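Local coordinates for protein pullulanase (Bacillus acidopullulyticus, PDB 2WAN) that hydrolyses the alpha-1,6-glucosidic linkages of pullulan and probably those of related branched starch polysaccharides, at residues R303-N307 / E595-A599; V331-T335 / I568-Y573; S878-L883 / V905-V911; G886-I890 / S901-M906. One frame throughout, in Å; residues are numbered along the deposited sequence.

In the fold
The four contacts form two pairs on opposite sides of the chain's centre, with centres about 63 to 68 Å apart between pairs. Interactions 1 and 2 have centres about 10 Å apart and meet through Tyr572, which hydrogen-bonds Asn307 and stacks on His596. They join the loop after strand 295-302 and the carbohydrate-binding module 48 region to the loop before helix 597-614 and the start of that helix. Interaction 2 falls within the span bridged by interaction 1; likewise, later in the chain, interaction 4 within that of interaction 3. This latter pair, centres again about 10 Å apart, shares Val905 and Met906. One pair thus ties accessory domains to the catalytic barrel; the other shapes the C-terminal all-beta domain.

Interaction 1 of 4, residues R303-N307 / E595-A599; sequences RNVLN and EHPMA. With GOL (glycerol), chain C.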
loop_
_atom_site.group_PDB
_atom_site.type_symbol
_atom_site.label_atom_id
_atom_site.label_comp_id
_atom_site.label_asym_id
_atom_site.label_seq_id
_atom_site.Cartn_x
_atom_site.Cartn_y
_atom_site.Cartn_z
ATOM N N ARG A 303 -13.264 10.797 -18.283
ATOM C CA ARG A 303 -12.559 9.914 -17.342
ATOM C C ARG A 303 -11.314 9.358 -18.031
ATOM O O ARG A 303 -10.291 10.024 -18.076
ATOM C CB ARG A 303 -13.475 8.819 -16.760
ATOM C CG ARG A 303 -12.778 7.925 -15.697
ATOM C CD ARG A 303 -13.723 6.893 -15.073
ATOM N NE ARG A 303 -14.135 5.862 -16.031
ATOM C CZ ARG A 303 -14.687 4.695 -15.701
ATOM N NH1 ARG A 303 -14.896 4.375 -14.430
ATOM N NH2 ARG A 303 -15.038 3.838 -16.659
ATOM N N ASN A 304 -11.394 8.170 -18.629
ATOM C CA ASN A 304 -10.184 7.519 -19.114
ATOM C C ASN A 304 -9.628 8.127 -20.391
ATOM O O ASN A 304 -8.497 7.840 -20.776
ATOM C CB ASN A 304 -10.371 6.008 -19.237
ATOM C CG ASN A 304 -10.590 5.339 -17.890
ATOM O OD1 ASN A 304 -10.212 5.883 -16.854
ATOM N ND2 ASN A 304 -11.199 4.156 -17.898
ATOM N N VAL A 305 -10.404 9.019 -21.011
ATOM C CA VAL A 305 -9.873 9.823 -22.115
ATOM C C VAL A 305 -8.631 10.623 -21.666
ATOM O O VAL A 305 -7.696 10.836 -22.449
ATOM C CB VAL A 305 -10.952 10.744 -22.722
ATOM C CG1 VAL A 305 -11.440 11.803 -21.711
ATOM C CG2 VAL A 305 -10.429 11.403 -24.005
ATOM N N LEU A 306 -8.618 11.027 -20.397
ATOM C CA LEU A 306 -7.516 11.837 -19.862
ATOM C C LEU A 306 -6.219 11.045 -19.685
ATOM O O LEU A 306 -5.163 11.636 -19.444
ATOM C CB LEU A 306 -7.934 12.521 -18.552
ATOM C CG LEU A 306 -9.183 13.405 -18.619
ATOM C CD1 LEU A 306 -9.567 13.911 -17.219
ATOM C CD2 LEU A 306 -8.993 14.584 -19.595
ATOM N N ASN A 307 -6.295 9.715 -19.808
ATOM C CA ASN A 307 -5.094 8.862 -19.830
ATOM C C ASN A 307 -4.201 9.102 -21.046
ATOM O O ASN A 307 -3.016 8.783 -21.013
ATOM C CB ASN A 307 -5.438 7.364 -19.838
ATOM C CG ASN A 307 -6.220 6.907 -18.621
ATOM O OD1 ASN A 307 -6.416 7.642 -17.653
ATOM N ND2 ASN A 307 -6.680 5.658 -18.676
ATOM N N GLU A 595 -3.566 3.974 -11.584
ATOM C CA GLU A 595 -3.570 3.565 -12.999
ATOM C C GLU A 595 -3.790 4.752 -13.956
ATOM O O GLU A 595 -3.690 4.603 -15.180
ATOM C CB GLU A 595 -4.607 2.456 -13.268
ATOM C CG GLU A 595 -6.076 2.898 -13.259
ATOM C CD GLU A 595 -6.735 2.863 -11.889
ATOM O OE1 GLU A 595 -6.034 2.894 -10.851
ATOM O OE2 GLU A 595 -7.979 2.820 -11.840
ATOM N N HIS A 596 -4.113 5.914 -13.397
ATOM C CA HIS A 596 -4.245 7.147 -14.179
ATOM C C HIS A 596 -2.881 7.827 -14.135
ATOM O O HIS A 596 -2.425 8.183 -13.045
ATOM C CB HIS A 596 -5.303 8.076 -13.575
ATOM C CG HIS A 596 -6.730 7.698 -13.866
ATOM N ND1 HIS A 596 -7.099 6.782 -14.833
ATOM C CD2 HIS A 596 -7.882 8.153 -13.326
ATOM C CE1 HIS A 596 -8.421 6.693 -14.871
ATOM N NE2 HIS A 596 -8.918 7.511 -13.964
ATOM N N PRO A 597 -2.221 8.010 -15.296
ATOM C CA PRO A 597 -0.833 8.510 -15.360
ATOM C C PRO A 597 -0.514 9.748 -14.496
ATOM O O PRO A 597 0.518 9.754 -13.802
ATOM C CB PRO A 597 -0.641 8.817 -16.845
ATOM C CG PRO A 597 -1.510 7.747 -17.522
ATOM C CD PRO A 597 -2.730 7.642 -16.640
ATOM N N MET A 598 -1.367 10.777 -14.533
ATOM C CA MET A 598 -1.093 12.001 -13.762
ATOM C C MET A 598 -1.318 11.816 -12.266
ATOM O O MET A 598 -0.704 12.512 -11.456
ATOM C CB MET A 598 -1.856 13.215 -14.306
ATOM C CG MET A 598 -1.347 13.709 -15.680
ATOM S SD MET A 598 0.378 14.214 -15.787
ATOM C CE MET A 598 0.371 15.719 -14.820
ATOM N N ALA A 599 -2.189 10.876 -11.899
ATOM C CA ALA A 599 -2.369 10.532 -10.495
ATOM C C ALA A 599 -1.113 9.774 -10.022
ATOM O O ALA A 599 -0.544 10.067 -8.952
ATOM C CB ALA A 599 -3.637 9.708 -10.315
HETATM C C1 GOL C . -11.557 2.917 -14.129
HETATM O O1 GOL C . -11.413 2.418 -15.449
HETATM C C2 GOL C . -10.603 4.094 -13.926
HETATM O O2 GOL C . -9.263 3.681 -14.148
HETATM C C3 GOL C . -10.736 4.636 -12.513
HETATM O O3 GOL C . -11.966 5.297 -12.313
#
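The imidazole of His596 reaches across from the N-cap of helix 597-614 to the amide of Asn307. Its ND1 lies 3.0 Å from Asn307 OD1, but the angle is too poor for a hydrogen bond; that oxygen is instead bonded to the hydroxyl of Tyr572, whose ring stacks on His596. The Asn307 amide and the imidazole are inclined at 56°, and the same OD1 also meets Pro597 CD at 3.8 Å. A glycerol, probably from the crystallisation liquor, bridges the two segments: Asn304 ND2 donates to its O1 (3.0 Å, nearly straight at 168°), and its O2 donates to Glu595 OE2 at 2.8 Å. Arg303, bent at chi3 (68°), lays one guanidinium face over glycerol C1, while its charge is paired with Asp120. An alanine here instead of His596 would probably leave Tyr572 without its stacking partner and open a gap beside the Asn307 amide. Arg303 and Val305 share backbone hydrogen bonds with Leu119 of strand 114-121, anchoring the start of the 3-10 segment 304-307 that follows strand 295-302, so the contact sets this all-beta region against the start of helix 597-614.

Interaction 2 of 4, residues V331-T335 / I568-Y573; sequences VWAPT and IVPQYY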
loop_
_atom_site.group_PDB
_atom_site.type_symbol
_atom_site.label_atom_id
_atom_site.label_comp_id
_atom_site.label_asym_id
_atom_site.label_seq_id
_atom_site.Cartn_x
_atom_site.Cartn_y
_atom_site.Cartn_z
ATOM N N VAL A 331 -0.541 24.096 -12.804
ATOM C CA VAL A 331 -1.543 23.135 -12.318
ATOM C C VAL A 331 -2.119 22.352 -13.498
ATOM O O VAL A 331 -2.322 22.915 -14.586
ATOM C CB VAL A 331 -2.684 23.843 -11.507
ATOM C CG1 VAL A 331 -3.486 24.830 -12.394
ATOM C CG2 VAL A 331 -3.616 22.822 -10.837
ATOM N N TRP A 332 -2.366 21.055 -13.291
ATOM C CA TRP A 332 -2.967 20.204 -14.315
ATOM C C TRP A 332 -4.487 20.214 -14.181
ATOM O O TRP A 332 -5.031 19.761 -13.174
ATOM C CB TRP A 332 -2.423 18.769 -14.194
ATOM C CG TRP A 332 -2.817 17.858 -15.343
ATOM C CD1 TRP A 332 -2.431 17.962 -16.654
ATOM C CD2 TRP A 332 -3.658 16.705 -15.259
ATOM N NE1 TRP A 332 -2.994 16.936 -17.397
ATOM C CE2 TRP A 332 -3.747 16.151 -16.561
ATOM C CE3 TRP A 332 -4.337 16.073 -14.203
ATOM C CZ2 TRP A 332 -4.500 14.996 -16.835
ATOM C CZ3 TRP A 332 -5.089 14.934 -14.476
ATOM C CH2 TRP A 332 -5.163 14.409 -15.784
ATOM N N ALA A 333 -5.174 20.761 -15.183
ATOM C CA ALA A 333 -6.637 20.853 -15.141
ATOM C C ALA A 333 -7.191 20.743 -16.566
ATOM O O ALA A 333 -7.692 21.731 -17.128
ATOM C CB ALA A 333 -7.083 22.151 -14.483
ATOM N N PRO A 334 -7.108 19.531 -17.140
ATOM C CA PRO A 334 -7.359 19.315 -18.570
ATOM C C PRO A 334 -8.807 19.499 -19.001
ATOM O O PRO A 334 -9.072 19.634 -20.203
ATOM C CB PRO A 334 -6.912 17.865 -18.790
ATOM C CG PRO A 334 -7.127 17.206 -17.478
ATOM C CD PRO A 334 -6.738 18.272 -16.458
ATOM N N THR A 335 -9.735 19.506 -18.051
ATOM C CA THR A 335 -11.149 19.704 -18.395
ATOM C C THR A 335 -11.670 21.107 -18.056
ATOM O O THR A 335 -12.817 21.448 -18.369
ATOM C CB THR A 335 -12.040 18.660 -17.721
ATOM O OG1 THR A 335 -12.000 18.857 -16.306
ATOM C CG2 THR A 335 -11.582 17.245 -18.073
ATOM N N ILE A 568 -10.343 20.211 -8.822
ATOM C CA ILE A 568 -9.479 20.573 -9.947
ATOM C C ILE A 568 -9.756 19.698 -11.175
ATOM O O ILE A 568 -9.901 20.219 -12.285
ATOM C CB ILE A 568 -7.973 20.558 -9.543
ATOM C CG1 ILE A 568 -7.746 21.530 -8.375
ATOM C CG2 ILE A 568 -7.054 20.907 -10.753
ATOM C CD1 ILE A 568 -6.365 21.443 -7.742
ATOM N N VAL A 569 -9.823 18.380 -10.976
ATOM C CA VAL A 569 -10.104 17.435 -12.066
ATOM C C VAL A 569 -11.147 16.425 -11.558
ATOM O O VAL A 569 -10.776 15.357 -11.039
ATOM C CB VAL A 569 -8.837 16.677 -12.560
ATOM C CG1 VAL A 569 -9.101 16.013 -13.916
ATOM C CG2 VAL A 569 -7.624 17.609 -12.689
ATOM N N PRO A 570 -12.451 16.773 -11.682
ATOM C CA PRO A 570 -13.541 16.002 -11.087
ATOM C C PRO A 570 -13.433 14.492 -11.297
ATOM O O PRO A 570 -13.347 14.011 -12.438
ATOM C CB PRO A 570 -14.791 16.603 -11.756
ATOM C CG PRO A 570 -14.422 18.055 -11.902
ATOM C CD PRO A 570 -12.955 18.028 -12.289
ATOM N N GLN A 571 -13.391 13.781 -10.168
ATOM C CA GLN A 571 -13.322 12.303 -10.075
ATOM C C GLN A 571 -12.049 11.597 -10.517
ATOM O O GLN A 571 -11.816 10.463 -10.104
ATOM C CB GLN A 571 -14.501 11.628 -10.789
ATOM C CG GLN A 571 -15.862 11.916 -10.177
ATOM C CD GLN A 571 -16.944 11.103 -10.867
ATOM O OE1 GLN A 571 -16.646 10.222 -11.681
ATOM N NE2 GLN A 571 -18.199 11.404 -10.562
ATOM N N TYR A 572 -11.256 12.233 -11.374
ATOM C CA TYR A 572 -10.181 11.558 -12.080
ATOM C C TYR A 572 -9.068 11.009 -11.181
ATOM O O TYR A 572 -8.400 10.046 -11.554
ATOM C CB TYR A 572 -9.573 12.470 -13.157
ATOM C CG TYR A 572 -8.551 11.763 -14.029
ATOM C CD1 TYR A 572 -8.957 10.919 -15.062
ATOM C CD2 TYR A 572 -7.180 11.950 -13.830
ATOM C CE1 TYR A 572 -8.041 10.273 -15.851
ATOM C CE2 TYR A 572 -6.252 11.307 -14.612
ATOM C CZ TYR A 572 -6.688 10.468 -15.628
ATOM O OH TYR A 572 -5.788 9.830 -16.404
ATOM N N TYR A 573 -8.852 11.629 -10.021
ATOM C CA TYR A 573 -7.797 11.131 -9.113
ATOM C C TYR A 573 -8.232 9.891 -8.327
ATOM O O TYR A 573 -7.413 9.305 -7.605
ATOM C CB TYR A 573 -7.300 12.235 -8.157
ATOM C CG TYR A 573 -6.415 13.279 -8.820
ATOM C CD1 TYR A 573 -5.032 13.067 -8.957
ATOM C CD2 TYR A 573 -6.954 14.480 -9.296
ATOM C CE1 TYR A 573 -4.202 14.027 -9.563
ATOM C CE2 TYR A 573 -6.144 15.442 -9.905
ATOM C CZ TYR A 573 -4.767 15.208 -10.034
ATOM O OH TYR A 573 -3.958 16.175 -10.617
HETATM O O HOH W 1 -4.433 18.767 -10.730
HETATM O O HOH W 2 -9.800 19.756 -15.094
#
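The chain leaving strand 326-332 passes the irregular segment 568-573 most closely where Ala333 CA is 5.8 Å from Val569 CA, and the two backbones make no direct hydrogen bond. Trp332 carries the contact. A chi1 of -171° turns the indole away from its own backbone N and brings its six-membered side to segment 568-573. There CH2 meets Tyr572 CE2 at 3.5 Å, and the two rings meet obliquely, their planes 56° apart. Farther along the same indole, CE3 has Tyr573 OH near the ring plane at 3.6 Å, while Val569 CG2 comes obliquely to Trp332 CE3 at 3.9 Å. Pro334 CD lies over the centre of one indole face, and it also touches Val569 CG2 at 3.9 Å. At the other end, Ile568 CG2 packs against Val331 CG2 and the methyl of Ala333. A glycine in place of Trp332 is likely to open a gap beneath Pro334 CD and beside Tyr572 CE2, and to take away one of the supports of the Tyr572 ring. Two waters supply the polar links. One donates to Trp332 O at 2.7 Å and also bonds Tyr573 OH; the other accepts from Thr335 N at 3.0 Å and donates to Ile568 O at 2.8 Å. The contact therefore joins the carbohydrate-binding module 48 region to the catalytic domain by a buried apolar surface, in which the main-chain carbonyls of Trp332 and Ile568 are satisfied through water rather than by direct bonds across the interface.

Interaction 3 of 4, residues S878-L883 / V905-V911; sequences SQTLNL and VMGNVQV
Val911 N donates to Gln879 O at 2.7 Å, and Gln879 N returns a bond to Val911 O, which makes these two a hydrogen-bonded antiparallel pair. Leu881 and Val909 repeat the pattern, with Leu881 N 2.8 Å from Val909 O and Val909 N bonded back to Leu881 O. Beyond them Leu883 N reaches Gly907 O at 2.8 Å, approaching from above the carbonyl plane, 50° out of it. Gly907 has a positive phi (86°), suited to glycine. Between these pairs, the non-hydrogen-bonded Thr880-Gln910 and Asn882-Asn908 bring CA-H groups to carbonyls, as in Thr880 CA to Val909 O at 3.3 Å. Leu881, Val909 and Val911 point to one face of this two-stranded antiparallel sheet, where they meet Met871 and Leu917 of strands 868-873 and 915-920. Gln879, at the strand's end, shares that side, its tip leading away. Leu881 CB touches Val909 CG1 at 4.1 Å. Leu883, its CG anti to the carbonyl carbon (chi1 -61°), spreads its two methyls: CD1 rests against Val905 CG2 at 3.9 Å, and CD2 against Val909 CG1 at 4.0 Å. Thr880, Asn882, Asn908 and Gln910 occupy the other face. The pair of strands is thus two-sided, polar on the face of Thr880 and Gln910 and largely apolar on the face of Leu881 and Val909, which packs onto other strands of the C-terminal all-beta domain.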
loop_
_atom_site.group_PDB
_atom_site.type_symbol
_atom_site.label_atom_id
_atom_site.label_comp_id
_atom_site.label_asym_id
_atom_site.label_seq_id
_atom_site.Cartn_x
_atom_site.Cartn_y
_atom_site.Cartn_z
ATOM N N SER A 878 11.169 -27.587 30.345
ATOM C CA SER A 878 12.458 -27.525 29.662
ATOM C C SER A 878 12.519 -28.625 28.620
ATOM O O SER A 878 11.857 -29.663 28.752
ATOM C CB SER A 878 13.624 -27.648 30.648
ATOM O OG SER A 878 13.633 -28.943 31.243
ATOM N N GLN A 879 13.316 -28.392 27.575
ATOM C CA GLN A 879 13.440 -29.319 26.472
ATOM C C GLN A 879 14.913 -29.460 26.128
ATOM O O GLN A 879 15.688 -28.527 26.312
ATOM C CB GLN A 879 12.675 -28.812 25.258
ATOM C CG GLN A 879 11.183 -28.587 25.501
ATOM C CD GLN A 879 10.420 -29.884 25.654
ATOM O OE1 GLN A 879 10.622 -30.829 24.895
ATOM N NE2 GLN A 879 9.509 -29.925 26.617
ATOM N N THR A 880 15.302 -30.623 25.629
ATOM C CA THR A 880 16.706 -30.860 25.336
ATOM C C THR A 880 16.974 -30.894 23.839
ATOM O O THR A 880 16.120 -31.283 23.054
ATOM C CB THR A 880 17.208 -32.164 25.989
ATOM O OG1 THR A 880 16.485 -33.271 25.439
ATOM C CG2 THR A 880 16.981 -32.117 27.493
ATOM N N LEU A 881 18.173 -30.453 23.468
ATOM C CA LEU A 881 18.597 -30.431 22.082
ATOM C C LEU A 881 19.898 -31.211 21.909
ATOM O O LEU A 881 20.866 -30.949 22.606
ATOM C CB LEU A 881 18.823 -28.973 21.637
ATOM C CG LEU A 881 19.359 -28.821 20.214
ATOM C CD1 LEU A 881 18.303 -29.219 19.195
ATOM C CD2 LEU A 881 19.768 -27.380 19.977
ATOM N N ASN A 882 19.912 -32.140 20.955
ATOM C CA ASN A 882 21.135 -32.836 20.577
ATOM C C ASN A 882 21.986 -31.931 19.724
ATOM O O ASN A 882 21.473 -31.305 18.800
ATOM C CB ASN A 882 20.785 -34.116 19.838
ATOM C CG ASN A 882 20.201 -35.158 20.782
ATOM O OD1 ASN A 882 20.761 -35.400 21.841
ATOM N ND2 ASN A 882 19.060 -35.731 20.425
ATOM N N LEU A 883 23.275 -31.850 20.040
ATOM C CA LEU A 883 24.141 -30.892 19.353
ATOM C C LEU A 883 25.045 -31.556 18.311
ATOM O O LEU A 883 25.425 -32.727 18.471
ATOM C CB LEU A 883 24.980 -30.107 20.360
ATOM C CG LEU A 883 24.229 -29.267 21.393
ATOM C CD1 LEU A 883 25.201 -28.783 22.468
ATOM C CD2 LEU A 883 23.546 -28.089 20.690
ATOM N N VAL A 905 29.205 -26.356 26.569
ATOM C CA VAL A 905 28.595 -27.691 26.585
ATOM C C VAL A 905 28.976 -28.465 25.327
ATOM O O VAL A 905 29.336 -27.861 24.299
ATOM C CB VAL A 905 27.044 -27.636 26.681
ATOM C CG1 VAL A 905 26.579 -27.127 28.062
ATOM C CG2 VAL A 905 26.465 -26.792 25.535
ATOM N N MET A 906 28.914 -29.797 25.417
ATOM C CA MET A 906 28.994 -30.679 24.255
ATOM C C MET A 906 27.866 -31.694 24.280
ATOM O O MET A 906 27.410 -32.092 25.353
ATOM C CB MET A 906 30.327 -31.437 24.221
ATOM C CG MET A 906 31.523 -30.542 24.247
ATOM S SD MET A 906 33.050 -31.501 24.375
ATOM C CE MET A 906 32.972 -32.444 22.885
ATOM N N GLY A 907 27.439 -32.123 23.097
ATOM C CA GLY A 907 26.526 -33.267 22.943
ATOM C C GLY A 907 25.048 -32.982 23.045
ATOM O O GLY A 907 24.284 -33.330 22.147
ATOM N N ASN A 908 24.648 -32.367 24.154
ATOM C CA ASN A 908 23.253 -32.125 24.448
ATOM C C ASN A 908 23.175 -30.882 25.321
ATOM O O ASN A 908 24.119 -30.563 26.055
ATOM C CB ASN A 908 22.666 -33.354 25.175
ATOM C CG ASN A 908 21.153 -33.362 25.221
ATOM O OD1 ASN A 908 20.480 -33.745 24.256
ATOM N ND2 ASN A 908 20.605 -33.008 26.378
ATOM N N VAL A 909 22.058 -30.167 25.232
ATOM C CA VAL A 909 21.855 -28.971 26.060
ATOM C C VAL A 909 20.376 -28.803 26.408
ATOM O O VAL A 909 19.490 -29.138 25.606
ATOM C CB VAL A 909 22.420 -27.684 25.364
ATOM C CG1 VAL A 909 21.627 -27.338 24.117
ATOM C CG2 VAL A 909 22.487 -26.491 26.344
ATOM N N GLN A 910 20.118 -28.295 27.611
ATOM C CA GLN A 910 18.752 -28.082 28.077
ATOM C C GLN A 910 18.322 -26.630 27.840
ATOM O O GLN A 910 19.076 -25.695 28.121
ATOM C CB GLN A 910 18.660 -28.454 29.559
ATOM C CG GLN A 910 17.243 -28.495 30.105
ATOM C CD GLN A 910 17.198 -29.015 31.529
ATOM O OE1 GLN A 910 17.727 -30.085 31.828
ATOM N NE2 GLN A 910 16.576 -28.252 32.415
ATOM N N VAL A 911 17.132 -26.453 27.277
ATOM C CA VAL A 911 16.588 -25.139 27.007
ATOM C C VAL A 911 15.450 -24.881 27.977
ATOM O O VAL A 911 14.439 -25.598 27.921
ATOM C CB VAL A 911 16.012 -25.041 25.571
ATOM C CG1 VAL A 911 15.472 -23.637 25.323
ATOM C CG2 VAL A 911 17.088 -25.435 24.512
#

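Interaction 4 of 4, residues G886-I890 / S901-M906; sequences GDWTI and SLGHVM
Gly886 O lies 3.6 Å from Met906 CG at the open end of an antiparallel beta hairpin, whose outgoing strand is 888-893 and whose return arm includes strand 904-905 of the C-terminal all-beta domain. At the backbone angles of Gly886 a side chain would press on the preceding carbonyl oxygen. Asp887 follows, with its carboxylate swung toward His904: OD1 accepts from His904 ND1 at 2.6 Å through its syn lone pair. Carboxylate and imidazole planes are only 15° apart, which gives the pair a nearly flat arrangement, and the carboxylate would probably help to keep a proton on ND1. The other ring nitrogen, NE2, bonds a glycerol, probably from the crystallisation liquor. Trp888 exchanges two backbone bonds with Val905, the Trp888 N to Val905 O one being 2.9 Å, while its indole turns away to Leu919 and gives NE1 to Pro884 O. Thr889 sits beside His904, pointing the same way, with its CA over one face of the imidazole; its CG2 touches Ser901 CB at 3.6 Å. At Ile890 the regular pairing gives way. Ile890 N donates to Gly903 O at 2.8 Å, whereas Ile890 O accepts from Leu902 N, so two residues stand opposite one, in the manner of a beta bulge. The Ile890 side chain is buried: CG2 meets Leu902 CB, and CD1 reaches Val905 CG1 at 3.9 Å. Across from it an ST turn shapes the return arm, Ser901 OG accepting from Gly903 N at 3.1 Å.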
loop_
_atom_site.group_PDB
_atom_site.type_symbol
_atom_site.label_atom_id
_atom_site.label_comp_id
_atom_site.label_asym_id
_atom_site.label_seq_id
_atom_site.Cartn_x
_atom_site.Cartn_y
_atom_site.Cartn_z
ATOM N N GLY A 886 31.619 -31.110 18.648
ATOM C CA GLY A 886 32.475 -30.030 19.093
ATOM C C GLY A 886 31.981 -29.292 20.318
ATOM O O GLY A 886 30.914 -29.602 20.866
ATOM N N ASP A 887 32.790 -28.335 20.751
ATOM C CA ASP A 887 32.485 -27.497 21.904
ATOM C C ASP A 887 31.549 -26.361 21.508
ATOM O O ASP A 887 31.818 -25.632 20.541
ATOM C CB ASP A 887 33.779 -26.920 22.486
ATOM C CG ASP A 887 33.540 -26.171 23.792
ATOM O OD1 ASP A 887 33.715 -24.943 23.817
ATOM O OD2 ASP A 887 33.130 -26.811 24.779
ATOM N N TRP A 888 30.469 -26.203 22.273
ATOM C CA TRP A 888 29.513 -25.104 22.076
ATOM C C TRP A 888 29.540 -24.107 23.231
ATOM O O TRP A 888 29.559 -24.488 24.406
ATOM C CB TRP A 888 28.092 -25.643 21.851
ATOM C CG TRP A 888 27.984 -26.348 20.552
ATOM C CD1 TRP A 888 28.223 -27.681 20.315
ATOM C CD2 TRP A 888 27.650 -25.766 19.287
ATOM N NE1 TRP A 888 28.062 -27.956 18.975
ATOM C CE2 TRP A 888 27.697 -26.804 18.323
ATOM C CE3 TRP A 888 27.303 -24.460 18.873
ATOM C CZ2 TRP A 888 27.420 -26.584 16.961
ATOM C CZ3 TRP A 888 27.016 -24.243 17.527
ATOM C CH2 TRP A 888 27.086 -25.301 16.583
ATOM N N THR A 889 29.569 -22.825 22.883
ATOM C CA THR A 889 29.515 -21.748 23.859
ATOM C C THR A 889 28.075 -21.257 23.969
ATOM O O THR A 889 27.485 -20.860 22.968
ATOM C CB THR A 889 30.436 -20.565 23.436
ATOM O OG1 THR A 889 31.778 -21.035 23.303
ATOM C CG2 THR A 889 30.392 -19.454 24.494
ATOM N N ILE A 890 27.505 -21.283 25.178
ATOM C CA ILE A 890 26.159 -20.743 25.405
ATOM C C ILE A 890 26.264 -19.223 25.471
ATOM O O ILE A 890 27.046 -18.697 26.250
ATOM C CB ILE A 890 25.546 -21.275 26.733
ATOM C CG1 ILE A 890 25.482 -22.810 26.709
ATOM C CG2 ILE A 890 24.161 -20.645 26.957
ATOM C CD1 ILE A 890 25.333 -23.443 28.121
ATOM N N SER A 901 30.439 -15.691 26.949
ATOM C CA SER A 901 30.187 -17.077 27.345
ATOM C C SER A 901 29.396 -17.177 28.645
ATOM O O SER A 901 29.765 -16.561 29.654
ATOM C CB SER A 901 31.503 -17.832 27.525
ATOM O OG SER A 901 31.226 -19.155 27.999
ATOM N N LEU A 902 28.323 -17.960 28.603
ATOM C CA LEU A 902 27.535 -18.303 29.793
ATOM C C LEU A 902 27.830 -19.725 30.240
ATOM O O LEU A 902 27.169 -20.257 31.137
ATOM C CB LEU A 902 26.044 -18.196 29.482
ATOM C CG LEU A 902 25.558 -16.836 28.972
ATOM C CD1 LEU A 902 24.063 -16.872 28.735
ATOM C CD2 LEU A 902 25.934 -15.694 29.959
ATOM N N GLY A 903 28.816 -20.342 29.605
ATOM C CA GLY A 903 29.147 -21.729 29.890
ATOM C C GLY A 903 29.372 -22.460 28.589
ATOM O O GLY A 903 28.915 -22.008 27.538
ATOM N N HIS A 904 30.090 -23.579 28.665
ATOM C CA HIS A 904 30.356 -24.439 27.503
ATOM C C HIS A 904 29.690 -25.792 27.676
ATOM O O HIS A 904 29.623 -26.322 28.804
ATOM C CB HIS A 904 31.866 -24.646 27.328
ATOM C CG HIS A 904 32.595 -23.400 26.929
ATOM N ND1 HIS A 904 33.067 -23.194 25.651
ATOM C CD2 HIS A 904 32.892 -22.278 27.627
ATOM C CE1 HIS A 904 33.652 -22.011 25.585
ATOM N NE2 HIS A 904 33.546 -21.429 26.766
ATOM N N VAL A 905 29.205 -26.356 26.569
ATOM C CA VAL A 905 28.595 -27.691 26.585
ATOM C C VAL A 905 28.976 -28.465 25.327
ATOM O O VAL A 905 29.336 -27.861 24.299
ATOM C CB VAL A 905 27.044 -27.636 26.681
ATOM C CG1 VAL A 905 26.579 -27.127 28.062
ATOM C CG2 VAL A 905 26.465 -26.792 25.535
ATOM N N MET A 906 28.914 -29.797 25.417
ATOM C CA MET A 906 28.994 -30.679 24.255
ATOM C C MET A 906 27.866 -31.694 24.280
ATOM O O MET A 906 27.410 -32.092 25.353
ATOM C CB MET A 906 30.327 -31.437 24.221
ATOM C CG MET A 906 31.523 -30.542 24.247
ATOM S SD MET A 906 33.050 -31.501 24.375
ATOM C CE MET A 906 32.972 -32.444 22.885
#